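Local structure of ureidoglycolate hydrolase (Arabidopsis thaliana, 4PXE) at residues 311-322 with 339-347. The protein hydrolyses (S)-ureidoglycolate to glyoxylate, ammonium and carbon dioxide, a manganese-dependent step of plant purine breakdown. Numbering follows the deposited sequence.
Sequences EARRNTVIKKIQ and FKIVNQDPP
Asn-315 OD1 is gripped by three N-H groups, one of which crosses from the strand: Gln-344 NE2 donates to it at 2.8 Å, nearly straight, from above the carbonyl plane. The other two come from Arg-314, the preceding residue in the helix, whose NE and NH2 clasp the same oxygen side-on. Bends at chi2 (-91°) and chi3 swing the guanidinium across to Asn-315, and its third nitrogen reaches the other segment, NH1 donating to the backbone oxygen Asp-345 O at 2.9 Å. Arginine suits a buried place that asks for several in-plane donors at once; the CG methylene of Gln-344 lies over one face of the guanidinium. Ile-318 fills the middle with branched carbon, its CG2 lying 3.9 Å from Ile-341 CD1 while its CD1 packs on the Gln-344 amide. Toward Phe-339 the contact becomes a stack. Gln-322 CG makes a CH-pi contact over one ring face, 3.9 Å from the Phe-339 centroid; glutamine offers methylenes for the ring and a flat amide, 17° from parallel, stacked on its rim. At the other end Glu-311 lies alongside Pro-346, its carboxylate against the proline CB and Pro-347 CD. The Asp-345 carboxylate salt-bridges Arg-150, outside both segments. Helix 311-322 runs roughly antiparallel to strand 339-344 (axes 161° apart), within the alpha/beta dimerization domain of M20-family enzymes, where helices pack on one sheet face; the other subunit touches neither segment. Ile-318 also touches strands 222-239 and 295-308, and Ile-321 packs on the neighbouring helix 256-272.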
# COMPACT_ATOMS: atom_id res chain seq x y z
N GLU A 311 -12.99 2.58 -30.02
CA GLU A 311 -13.87 2.50 -28.86
C GLU A 311 -14.46 1.10 -28.66
O GLU A 311 -14.46 0.56 -27.55
CB GLU A 311 -14.98 3.54 -28.97
CG GLU A 311 -15.82 3.73 -27.71
CD GLU A 311 -16.83 4.87 -27.85
OE1 GLU A 311 -16.92 5.45 -28.95
OE2 GLU A 311 -17.52 5.19 -26.86
N ALA A 312 -14.94 0.50 -29.74
CA ALA A 312 -15.51 -0.84 -29.66
C ALA A 312 -14.51 -1.90 -29.17
O ALA A 312 -14.86 -2.77 -28.36
CB ALA A 312 -16.11 -1.25 -31.02
N ARG A 313 -13.28 -1.83 -29.66
CA ARG A 313 -12.23 -2.76 -29.25
C ARG A 313 -11.93 -2.58 -27.76
O ARG A 313 -11.78 -3.57 -27.02
CB ARG A 313 -10.98 -2.50 -30.07
CG ARG A 313 -10.09 -3.70 -30.29
CD ARG A 313 -9.28 -3.54 -31.57
NE ARG A 313 -8.59 -2.25 -31.62
CZ ARG A 313 -8.15 -1.67 -32.74
NH1 ARG A 313 -8.32 -2.27 -33.91
NH2 ARG A 313 -7.54 -0.50 -32.68
N ARG A 314 -11.87 -1.32 -27.32
CA ARG A 314 -11.67 -0.97 -25.91
C ARG A 314 -12.78 -1.59 -25.05
O ARG A 314 -12.52 -2.23 -24.04
CB ARG A 314 -11.67 0.55 -25.77
CG ARG A 314 -11.07 1.12 -24.47
CD ARG A 314 -12.09 1.32 -23.36
NE ARG A 314 -13.39 1.83 -23.80
CZ ARG A 314 -13.73 3.11 -23.85
NH1 ARG A 314 -12.87 4.07 -23.54
NH2 ARG A 314 -14.96 3.45 -24.24
N ASN A 315 -14.03 -1.39 -25.47
CA ASN A 315 -15.18 -1.90 -24.74
C ASN A 315 -15.19 -3.42 -24.62
O ASN A 315 -15.59 -3.95 -23.59
CB ASN A 315 -16.49 -1.39 -25.35
CG ASN A 315 -16.67 0.11 -25.16
OD1 ASN A 315 -15.95 0.74 -24.38
ND2 ASN A 315 -17.65 0.69 -25.86
N THR A 316 -14.74 -4.11 -25.67
CA THR A 316 -14.62 -5.57 -25.63
C THR A 316 -13.64 -5.99 -24.54
O THR A 316 -13.89 -6.96 -23.82
CB THR A 316 -14.19 -6.14 -27.00
OG1 THR A 316 -15.24 -5.94 -27.95
CG2 THR A 316 -13.88 -7.63 -26.90
N VAL A 317 -12.56 -5.24 -24.37
CA VAL A 317 -11.60 -5.54 -23.31
C VAL A 317 -12.27 -5.39 -21.95
O VAL A 317 -12.11 -6.27 -21.08
CB VAL A 317 -10.35 -4.65 -23.39
CG1 VAL A 317 -9.45 -4.89 -22.18
CG2 VAL A 317 -9.56 -4.94 -24.66
N ILE A 318 -13.02 -4.31 -21.75
CA ILE A 318 -13.73 -4.09 -20.49
C ILE A 318 -14.72 -5.23 -20.19
O ILE A 318 -14.77 -5.73 -19.07
CB ILE A 318 -14.48 -2.75 -20.49
CG1 ILE A 318 -13.49 -1.58 -20.59
CG2 ILE A 318 -15.34 -2.60 -19.23
CD1 ILE A 318 -14.18 -0.25 -20.78
N LYS A 319 -15.50 -5.63 -21.18
CA LYS A 319 -16.45 -6.74 -20.99
C LYS A 319 -15.73 -8.02 -20.57
O LYS A 319 -16.19 -8.74 -19.67
CB LYS A 319 -17.27 -6.98 -22.26
CG LYS A 319 -18.07 -5.77 -22.72
CD LYS A 319 -19.11 -6.16 -23.76
CE LYS A 319 -19.60 -4.94 -24.54
NZ LYS A 319 -18.68 -4.61 -25.67
N LYS A 320 -14.61 -8.32 -21.22
CA LYS A 320 -13.84 -9.52 -20.90
C LYS A 320 -13.27 -9.43 -19.49
O LYS A 320 -13.23 -10.43 -18.78
CB LYS A 320 -12.71 -9.76 -21.90
CG LYS A 320 -13.17 -10.12 -23.32
CD LYS A 320 -11.95 -10.26 -24.21
CE LYS A 320 -12.30 -10.82 -25.58
NZ LYS A 320 -11.04 -10.92 -26.38
N ILE A 321 -12.82 -8.25 -19.09
CA ILE A 321 -12.30 -8.08 -17.73
C ILE A 321 -13.39 -8.36 -16.69
O ILE A 321 -13.14 -9.03 -15.68
CB ILE A 321 -11.67 -6.69 -17.52
CG1 ILE A 321 -10.38 -6.58 -18.35
CG2 ILE A 321 -11.38 -6.45 -16.03
CD1 ILE A 321 -9.85 -5.17 -18.47
N GLN A 322 -14.61 -7.88 -16.94
CA GLN A 322 -15.71 -8.13 -16.01
C GLN A 322 -16.05 -9.61 -15.95
O GLN A 322 -16.29 -10.16 -14.86
CB GLN A 322 -16.95 -7.30 -16.35
CG GLN A 322 -18.01 -7.41 -15.26
CD GLN A 322 -19.03 -6.29 -15.31
OE1 GLN A 322 -19.01 -5.45 -16.21
NE2 GLN A 322 -19.93 -6.28 -14.33
N PHE A 339 -17.13 -3.98 -8.51
CA PHE A 339 -16.68 -3.86 -9.88
C PHE A 339 -17.29 -2.58 -10.43
O PHE A 339 -18.47 -2.54 -10.79
CB PHE A 339 -17.05 -5.07 -10.74
CG PHE A 339 -16.34 -5.10 -12.06
CD1 PHE A 339 -15.20 -5.86 -12.23
CD2 PHE A 339 -16.78 -4.31 -13.12
CE1 PHE A 339 -14.53 -5.88 -13.45
CE2 PHE A 339 -16.11 -4.32 -14.33
CZ PHE A 339 -14.99 -5.10 -14.49
N LYS A 340 -16.49 -1.52 -10.46
CA LYS A 340 -16.99 -0.20 -10.81
C LYS A 340 -16.25 0.31 -12.03
O LYS A 340 -15.03 0.44 -12.02
CB LYS A 340 -16.77 0.78 -9.64
CG LYS A 340 -17.28 2.21 -9.88
CD LYS A 340 -16.87 3.13 -8.72
CE LYS A 340 -17.56 4.49 -8.79
NZ LYS A 340 -19.01 4.39 -8.48
N ILE A 341 -17.00 0.59 -13.09
CA ILE A 341 -16.43 1.30 -14.23
C ILE A 341 -16.46 2.78 -13.88
O ILE A 341 -17.52 3.42 -13.90
CB ILE A 341 -17.21 1.01 -15.52
CG1 ILE A 341 -17.20 -0.50 -15.83
CG2 ILE A 341 -16.63 1.81 -16.69
CD1 ILE A 341 -18.04 -0.91 -17.02
N VAL A 342 -15.31 3.32 -13.50
CA VAL A 342 -15.23 4.67 -12.98
C VAL A 342 -15.45 5.67 -14.12
O VAL A 342 -16.14 6.68 -13.95
CB VAL A 342 -13.88 4.93 -12.29
CG1 VAL A 342 -13.74 6.39 -11.88
CG2 VAL A 342 -13.74 3.99 -11.08
N ASN A 343 -14.87 5.36 -15.28
CA ASN A 343 -15.15 6.14 -16.48
C ASN A 343 -14.95 5.27 -17.70
O ASN A 343 -14.15 4.33 -17.69
CB ASN A 343 -14.31 7.42 -16.57
CG ASN A 343 -12.82 7.13 -16.64
OD1 ASN A 343 -12.18 6.88 -15.61
ND2 ASN A 343 -12.24 7.21 -17.84
N GLN A 344 -15.69 5.58 -18.76
CA GLN A 344 -15.60 4.84 -20.01
C GLN A 344 -15.95 5.85 -21.08
O GLN A 344 -17.11 6.01 -21.44
CB GLN A 344 -16.60 3.69 -20.01
CG GLN A 344 -16.49 2.74 -21.17
CD GLN A 344 -17.42 1.55 -21.04
OE1 GLN A 344 -18.12 1.42 -20.03
NE2 GLN A 344 -17.43 0.69 -22.04
N ASP A 345 -14.93 6.56 -21.56
CA ASP A 345 -15.16 7.74 -22.38
C ASP A 345 -14.87 7.45 -23.85
O ASP A 345 -14.03 6.62 -24.16
CB ASP A 345 -14.27 8.88 -21.89
CG ASP A 345 -14.50 9.19 -20.42
OD1 ASP A 345 -13.53 9.06 -19.64
OD2 ASP A 345 -15.64 9.55 -20.05
N PRO A 346 -15.58 8.14 -24.75
CA PRO A 346 -15.32 8.00 -26.18
C PRO A 346 -14.05 8.73 -26.59
O PRO A 346 -13.57 9.59 -25.86
CB PRO A 346 -16.55 8.66 -26.82
CG PRO A 346 -16.97 9.69 -25.82
CD PRO A 346 -16.70 9.05 -24.47
N PRO A 347 -13.50 8.39 -27.76
CA PRO A 347 -12.39 9.18 -28.29
C PRO A 347 -12.91 10.52 -28.79
O PRO A 347 -14.12 10.69 -28.93
CB PRO A 347 -11.89 8.33 -29.46
CG PRO A 347 -13.10 7.58 -29.91
CD PRO A 347 -13.93 7.32 -28.69